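Local coordinates for P35 antigen (Borrelia burgdorferi, PDB 4ALY), which is an outer surface lipoprotein of the Lyme disease agent, critical to ensure infection after a tick bite, whose molecular activity is not firmly known, at residues G104-N116 / S157-I171. Sequence-based numbering, arbitrary orientation.
Sequences GMRAEIFSKIFFN and SQDSNYRGLVKETLI
A short helix crosses the start of helix 163-189 and the loop that follows it runs alongside in the same direction, with Ile109 filling the angle between that helix and the end of helix 143-157, and Ile113 set on helix 163-189. Helix 106-110 crosses 163-171 almost at a right angle, at 83°. From Ile109, CG2 meets Val166 CG1 at 3.8 Å and also rests on Leu170 CD1. The same leucine methyl takes Met105 CE tip to tip at 3.5 Å, while the Phe110 ring comes against it obliquely.

At the end of helix 143-157, Ser157 links the two pieces: its OG donates to Glu108 O at 2.5 Å, a length probably underestimated. Ser157 O is in turn gripped side-on by Arg163, whose NE lies at 2.8 Å on a carbonyl lone pair, with NH2 nearer the C=O direction. The bend at chi3 (-39°) brings NE and NH2 to Ser157 O, and this double grip, nearly in the guanidinium plane, fixes the rotation of the group. One of its faces is covered by Lys112 CB, 3.4 Å above the plane, so the lysine offers aliphatic carbon here and not its charge.

Further along, Ile113 CG2 presses on Arg163 CG at 3.6 Å and its CD1 meets Ile171 CD1 tip to tip. Lys167 bends at chi2 (-88°) and runs alongside the loop, its CE touching the carbonyls of Phe114 and Phe115. A water bridges Lys167 NZ to Phe115 O, accepting from the amine at 2.8 Å. The Phe115 ring leans obliquely on Ile171 CG2 and meets Phe175 edge-to-face. Apolar side chains, interspersed with the Ser157, Arg163 and Lys167 contacts, thus pin a connecting segment to a helix junction in this all-helical fold of the Borrelia PFam54_60 family.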
loop_
_atom_site.group_PDB
_atom_site.type_symbol
_atom_site.label_atom_id
_atom_site.label_comp_id
_atom_site.label_asym_id
_atom_site.label_seq_id
_atom_site.Cartn_x
_atom_site.Cartn_y
_atom_site.Cartn_z
ATOM N N GLY A 104 -14.840 6.444 8.208
ATOM C CA GLY A 104 -15.190 7.838 7.874
ATOM C C GLY A 104 -15.039 8.099 6.373
ATOM O O GLY A 104 -15.497 9.117 5.862
ATOM N N MET A 105 -14.432 7.165 5.655
ATOM C CA MET A 105 -14.068 7.412 4.304
ATOM C C MET A 105 -15.154 7.086 3.278
ATOM O O MET A 105 -15.050 7.431 2.113
ATOM C CB MET A 105 -12.800 6.639 3.990
ATOM C CG MET A 105 -11.576 7.312 4.555
ATOM S SD MET A 105 -10.080 6.294 4.334
ATOM C CE MET A 105 -9.599 7.177 2.893
ATOM N N ARG A 106 -16.191 6.414 3.696
ATOM C CA ARG A 106 -17.116 5.940 2.707
ATOM C C ARG A 106 -17.992 7.045 2.071
ATOM O O ARG A 106 -18.160 7.022 0.853
ATOM C CB ARG A 106 -17.991 4.874 3.304
ATOM C CG ARG A 106 -19.238 4.682 2.493
ATOM C CD ARG A 106 -20.197 3.826 3.289
ATOM N NE ARG A 106 -20.805 2.846 2.434
ATOM C CZ ARG A 106 -21.053 1.590 2.789
ATOM N NH1 ARG A 106 -20.775 1.122 4.028
ATOM N NH2 ARG A 106 -21.571 0.793 1.860
ATOM N N ALA A 107 -18.518 7.994 2.855
ATOM C CA ALA A 107 -19.526 8.950 2.307
ATOM C C ALA A 107 -18.982 9.799 1.168
ATOM O O ALA A 107 -19.726 10.073 0.252
ATOM C CB ALA A 107 -20.112 9.869 3.413
ATOM N N GLU A 108 -17.692 10.224 1.241
ATOM C CA GLU A 108 -17.104 11.173 0.272
ATOM C C GLU A 108 -16.002 10.652 -0.576
ATOM O O GLU A 108 -15.551 11.371 -1.511
ATOM C CB GLU A 108 -16.469 12.376 0.943
ATOM C CG GLU A 108 -17.209 12.955 2.118
ATOM C CD GLU A 108 -18.484 13.614 1.734
ATOM O OE1 GLU A 108 -18.858 13.579 0.520
ATOM O OE2 GLU A 108 -19.111 14.174 2.655
ATOM N N ILE A 109 -15.479 9.471 -0.244
ATOM C CA ILE A 109 -14.395 8.910 -1.037
ATOM C C ILE A 109 -14.858 7.586 -1.584
ATOM O O ILE A 109 -15.161 7.482 -2.784
ATOM C CB ILE A 109 -13.098 8.784 -0.200
ATOM C CG1 ILE A 109 -12.878 10.044 0.624
ATOM C CG2 ILE A 109 -11.867 8.453 -1.076
ATOM C CD1 ILE A 109 -11.654 10.026 1.534
ATOM N N PHE A 110 -14.957 6.545 -0.740
ATOM C CA PHE A 110 -15.025 5.201 -1.326
ATOM C C PHE A 110 -16.288 5.073 -2.167
ATOM O O PHE A 110 -16.351 4.410 -3.216
ATOM C CB PHE A 110 -14.961 4.117 -0.269
ATOM C CG PHE A 110 -13.677 4.075 0.518
ATOM C CD1 PHE A 110 -12.479 4.529 -0.011
ATOM C CD2 PHE A 110 -13.661 3.493 1.787
ATOM C CE1 PHE A 110 -11.288 4.435 0.707
ATOM C CE2 PHE A 110 -12.465 3.347 2.512
ATOM C CZ PHE A 110 -11.273 3.826 1.979
ATOM N N SER A 111 -17.318 5.774 -1.753
ATOM C CA SER A 111 -18.545 5.637 -2.567
ATOM C C SER A 111 -18.565 6.591 -3.791
ATOM O O SER A 111 -19.563 6.628 -4.448
ATOM C CB SER A 111 -19.818 5.764 -1.726
ATOM O OG SER A 111 -19.985 7.106 -1.348
ATOM N N LYS A 112 -17.488 7.324 -4.054
ATOM C CA LYS A 112 -17.369 8.205 -5.242
ATOM C C LYS A 112 -16.253 7.811 -6.207
ATOM O O LYS A 112 -16.154 8.410 -7.275
ATOM C CB LYS A 112 -17.032 9.654 -4.893
ATOM C CG LYS A 112 -17.764 10.280 -3.709
ATOM C CD LYS A 112 -19.176 10.629 -4.112
ATOM C CE LYS A 112 -19.709 11.752 -3.229
ATOM N NZ LYS A 112 -21.153 11.622 -3.582
ATOM N N ILE A 113 -15.407 6.850 -5.859
ATOM C CA ILE A 113 -14.285 6.535 -6.705
ATOM C C ILE A 113 -14.404 5.070 -7.149
ATOM O O ILE A 113 -15.126 4.319 -6.519
ATOM C CB ILE A 113 -12.946 6.735 -5.942
ATOM C CG1 ILE A 113 -12.917 5.790 -4.708
ATOM C CG2 ILE A 113 -12.735 8.221 -5.594
ATOM C CD1 ILE A 113 -11.546 5.530 -4.144
ATOM N N PHE A 114 -13.669 4.703 -8.202
ATOM C CA PHE A 114 -13.550 3.329 -8.748
ATOM C C PHE A 114 -12.161 2.745 -8.611
ATOM O O PHE A 114 -11.172 3.443 -8.758
ATOM C CB PHE A 114 -13.889 3.299 -10.224
ATOM C CG PHE A 114 -15.240 3.811 -10.481
ATOM C CD1 PHE A 114 -16.348 2.992 -10.276
ATOM C CD2 PHE A 114 -15.434 5.150 -10.845
ATOM C CE1 PHE A 114 -17.619 3.486 -10.450
ATOM C CE2 PHE A 114 -16.725 5.640 -11.030
ATOM C CZ PHE A 114 -17.806 4.798 -10.860
ATOM N N PHE A 115 -12.100 1.437 -8.426
ATOM C CA PHE A 115 -10.839 0.804 -8.222
ATOM C C PHE A 115 -9.909 1.041 -9.414
ATOM O O PHE A 115 -8.782 1.505 -9.253
ATOM C CB PHE A 115 -11.029 -0.698 -7.908
ATOM C CG PHE A 115 -9.745 -1.404 -7.565
ATOM C CD1 PHE A 115 -9.001 -1.035 -6.450
ATOM C CD2 PHE A 115 -9.265 -2.429 -8.363
ATOM C CE1 PHE A 115 -7.803 -1.697 -6.147
ATOM C CE2 PHE A 115 -8.065 -3.105 -8.054
ATOM C CZ PHE A 115 -7.337 -2.738 -6.948
ATOM N N ASN A 116 -10.381 0.686 -10.599
ATOM C CA ASN A 116 -9.617 0.907 -11.842
ATOM C C ASN A 116 -10.623 1.315 -12.913
ATOM O O ASN A 116 -11.847 1.115 -12.721
ATOM C CB ASN A 116 -8.765 -0.313 -12.253
ATOM C CG ASN A 116 -9.580 -1.591 -12.309
ATOM O OD1 ASN A 116 -10.758 -1.571 -12.667
ATOM N ND2 ASN A 116 -8.986 -2.691 -11.909
ATOM N N SER A 157 -11.934 15.061 -2.058
ATOM C CA SER A 157 -12.770 14.195 -2.872
ATOM C C SER A 157 -14.168 14.837 -3.149
ATOM O O SER A 157 -14.834 14.556 -4.159
ATOM C CB SER A 157 -12.868 12.820 -2.209
ATOM O OG SER A 157 -13.613 11.879 -3.005
ATOM N N GLN A 158 -14.597 15.742 -2.265
ATOM C CA GLN A 158 -15.820 16.539 -2.493
ATOM C C GLN A 158 -15.749 17.473 -3.742
ATOM O O GLN A 158 -16.744 18.106 -4.150
ATOM C CB GLN A 158 -16.146 17.316 -1.209
ATOM C CG GLN A 158 -16.697 16.416 -0.101
ATOM C CD GLN A 158 -17.080 17.143 1.170
ATOM O OE1 GLN A 158 -16.230 17.541 1.964
ATOM N NE2 GLN A 158 -18.356 17.286 1.388
ATOM N N ASP A 159 -14.565 17.569 -4.335
ATOM C CA ASP A 159 -14.374 18.377 -5.501
ATOM C C ASP A 159 -13.905 17.448 -6.606
ATOM O O ASP A 159 -12.812 16.880 -6.511
ATOM C CB ASP A 159 -13.325 19.467 -5.206
ATOM C CG ASP A 159 -13.157 20.499 -6.359
ATOM O OD1 ASP A 159 -13.280 20.179 -7.542
ATOM O OD2 ASP A 159 -12.818 21.655 -6.082
ATOM N N SER A 160 -14.717 17.320 -7.648
ATOM C CA SER A 160 -14.454 16.394 -8.763
ATOM C C SER A 160 -13.209 16.704 -9.492
ATOM O O SER A 160 -12.700 15.786 -10.129
ATOM C CB SER A 160 -15.538 16.466 -9.862
ATOM O OG SER A 160 -16.764 16.894 -9.316
ATOM N N ASN A 161 -12.717 17.964 -9.510
ATOM C CA ASN A 161 -11.363 18.151 -10.086
ATOM C C ASN A 161 -10.275 17.584 -9.250
ATOM O O ASN A 161 -9.182 17.330 -9.771
ATOM C CB ASN A 161 -10.987 19.595 -10.285
ATOM C CG ASN A 161 -11.871 20.214 -11.217
ATOM O OD1 ASN A 161 -12.870 20.838 -10.803
ATOM N ND2 ASN A 161 -11.681 19.864 -12.491
ATOM N N TYR A 162 -10.521 17.423 -7.948
ATOM C CA TYR A 162 -9.415 16.892 -7.094
ATOM C C TYR A 162 -9.594 15.423 -6.712
ATOM O O TYR A 162 -8.728 14.842 -6.116
ATOM C CB TYR A 162 -9.270 17.758 -5.874
ATOM C CG TYR A 162 -9.079 19.192 -6.232
ATOM C CD1 TYR A 162 -8.263 19.565 -7.318
ATOM C CD2 TYR A 162 -9.716 20.183 -5.525
ATOM C CE1 TYR A 162 -8.079 20.883 -7.632
ATOM C CE2 TYR A 162 -9.574 21.502 -5.854
ATOM C CZ TYR A 162 -8.740 21.839 -6.894
ATOM O OH TYR A 162 -8.542 23.175 -7.172
ATOM N N ARG A 163 -10.716 14.827 -7.076
ATOM C CA ARG A 163 -11.009 13.451 -6.647
ATOM C C ARG A 163 -10.057 12.441 -7.284
ATOM O O ARG A 163 -9.687 11.429 -6.647
ATOM C CB ARG A 163 -12.454 13.099 -6.969
ATOM C CG ARG A 163 -12.837 11.643 -6.784
ATOM C CD ARG A 163 -14.328 11.466 -6.745
ATOM N NE ARG A 163 -15.031 12.526 -6.022
ATOM C CZ ARG A 163 -16.278 12.927 -6.353
ATOM N NH1 ARG A 163 -16.918 12.357 -7.351
ATOM N NH2 ARG A 163 -16.899 13.878 -5.705
ATOM N N GLY A 164 -9.601 12.720 -8.508
ATOM C CA GLY A 164 -8.696 11.791 -9.218
ATOM C C GLY A 164 -7.429 11.577 -8.425
ATOM O O GLY A 164 -6.976 10.418 -8.213
ATOM N N LEU A 165 -6.848 12.684 -7.942
ATOM C CA LEU A 165 -5.583 12.564 -7.225
ATOM C C LEU A 165 -5.708 11.764 -5.884
ATOM O O LEU A 165 -4.788 10.978 -5.542
ATOM C CB LEU A 165 -5.021 13.921 -7.006
ATOM C CG LEU A 165 -3.710 13.951 -6.260
ATOM C CD1 LEU A 165 -2.609 13.213 -7.044
ATOM C CD2 LEU A 165 -3.399 15.434 -6.105
ATOM N N VAL A 166 -6.872 11.906 -5.224
ATOM C CA VAL A 166 -7.256 11.120 -4.036
ATOM C C VAL A 166 -7.252 9.636 -4.247
ATOM O O VAL A 166 -6.563 8.906 -3.546
ATOM C CB VAL A 166 -8.602 11.576 -3.447
ATOM C CG1 VAL A 166 -9.066 10.610 -2.364
ATOM C CG2 VAL A 166 -8.463 13.005 -2.925
ATOM N N LYS A 167 -7.981 9.209 -5.259
ATOM C CA LYS A 167 -7.989 7.845 -5.731
ATOM C C LYS A 167 -6.534 7.392 -6.053
ATOM O O LYS A 167 -6.024 6.452 -5.424
ATOM C CB LYS A 167 -8.944 7.772 -6.940
ATOM C CG LYS A 167 -9.141 6.405 -7.523
ATOM C CD LYS A 167 -8.086 6.133 -8.574
ATOM C CE LYS A 167 -8.193 4.685 -9.046
ATOM N NZ LYS A 167 -6.862 4.283 -9.590
ATOM N N GLU A 168 -5.850 8.098 -6.963
ATOM C CA GLU A 168 -4.486 7.730 -7.407
ATOM C C GLU A 168 -3.635 7.488 -6.120
ATOM O O GLU A 168 -3.022 6.424 -5.922
ATOM C CB GLU A 168 -3.920 8.927 -8.216
ATOM C CG GLU A 168 -3.074 8.783 -9.496
ATOM C CD GLU A 168 -3.187 10.040 -10.425
ATOM O OE1 GLU A 168 -4.281 10.230 -11.060
ATOM O OE2 GLU A 168 -2.208 10.867 -10.548
ATOM N N THR A 169 -3.632 8.468 -5.235
ATOM C CA THR A 169 -2.862 8.406 -4.001
ATOM C C THR A 169 -3.171 7.147 -3.152
ATOM O O THR A 169 -2.267 6.479 -2.692
ATOM C CB THR A 169 -3.151 9.670 -3.194
ATOM O OG1 THR A 169 -2.799 10.829 -3.989
ATOM C CG2 THR A 169 -2.447 9.643 -1.883
ATOM N N LEU A 170 -4.453 6.805 -3.011
ATOM C CA LEU A 170 -4.846 5.770 -2.098
ATOM C C LEU A 170 -4.628 4.409 -2.756
ATOM O O LEU A 170 -4.207 3.427 -2.131
ATOM C CB LEU A 170 -6.320 5.977 -1.679
ATOM C CG LEU A 170 -6.680 7.067 -0.646
ATOM C CD1 LEU A 170 -8.195 7.064 -0.358
ATOM C CD2 LEU A 170 -5.902 6.890 0.660
ATOM N N ILE A 171 -4.911 4.355 -4.037
ATOM C CA ILE A 171 -4.918 3.085 -4.713
ATOM C C ILE A 171 -3.593 2.758 -5.395
ATOM O O ILE A 171 -3.051 1.673 -5.221
ATOM C CB ILE A 171 -6.106 3.054 -5.683
ATOM C CG1 ILE A 171 -7.373 3.132 -4.795
ATOM C CG2 ILE A 171 -5.999 1.824 -6.614
ATOM C CD1 ILE A 171 -8.674 3.001 -5.540
HETATM O O HOH W 1 -6.075 1.837 -10.785
#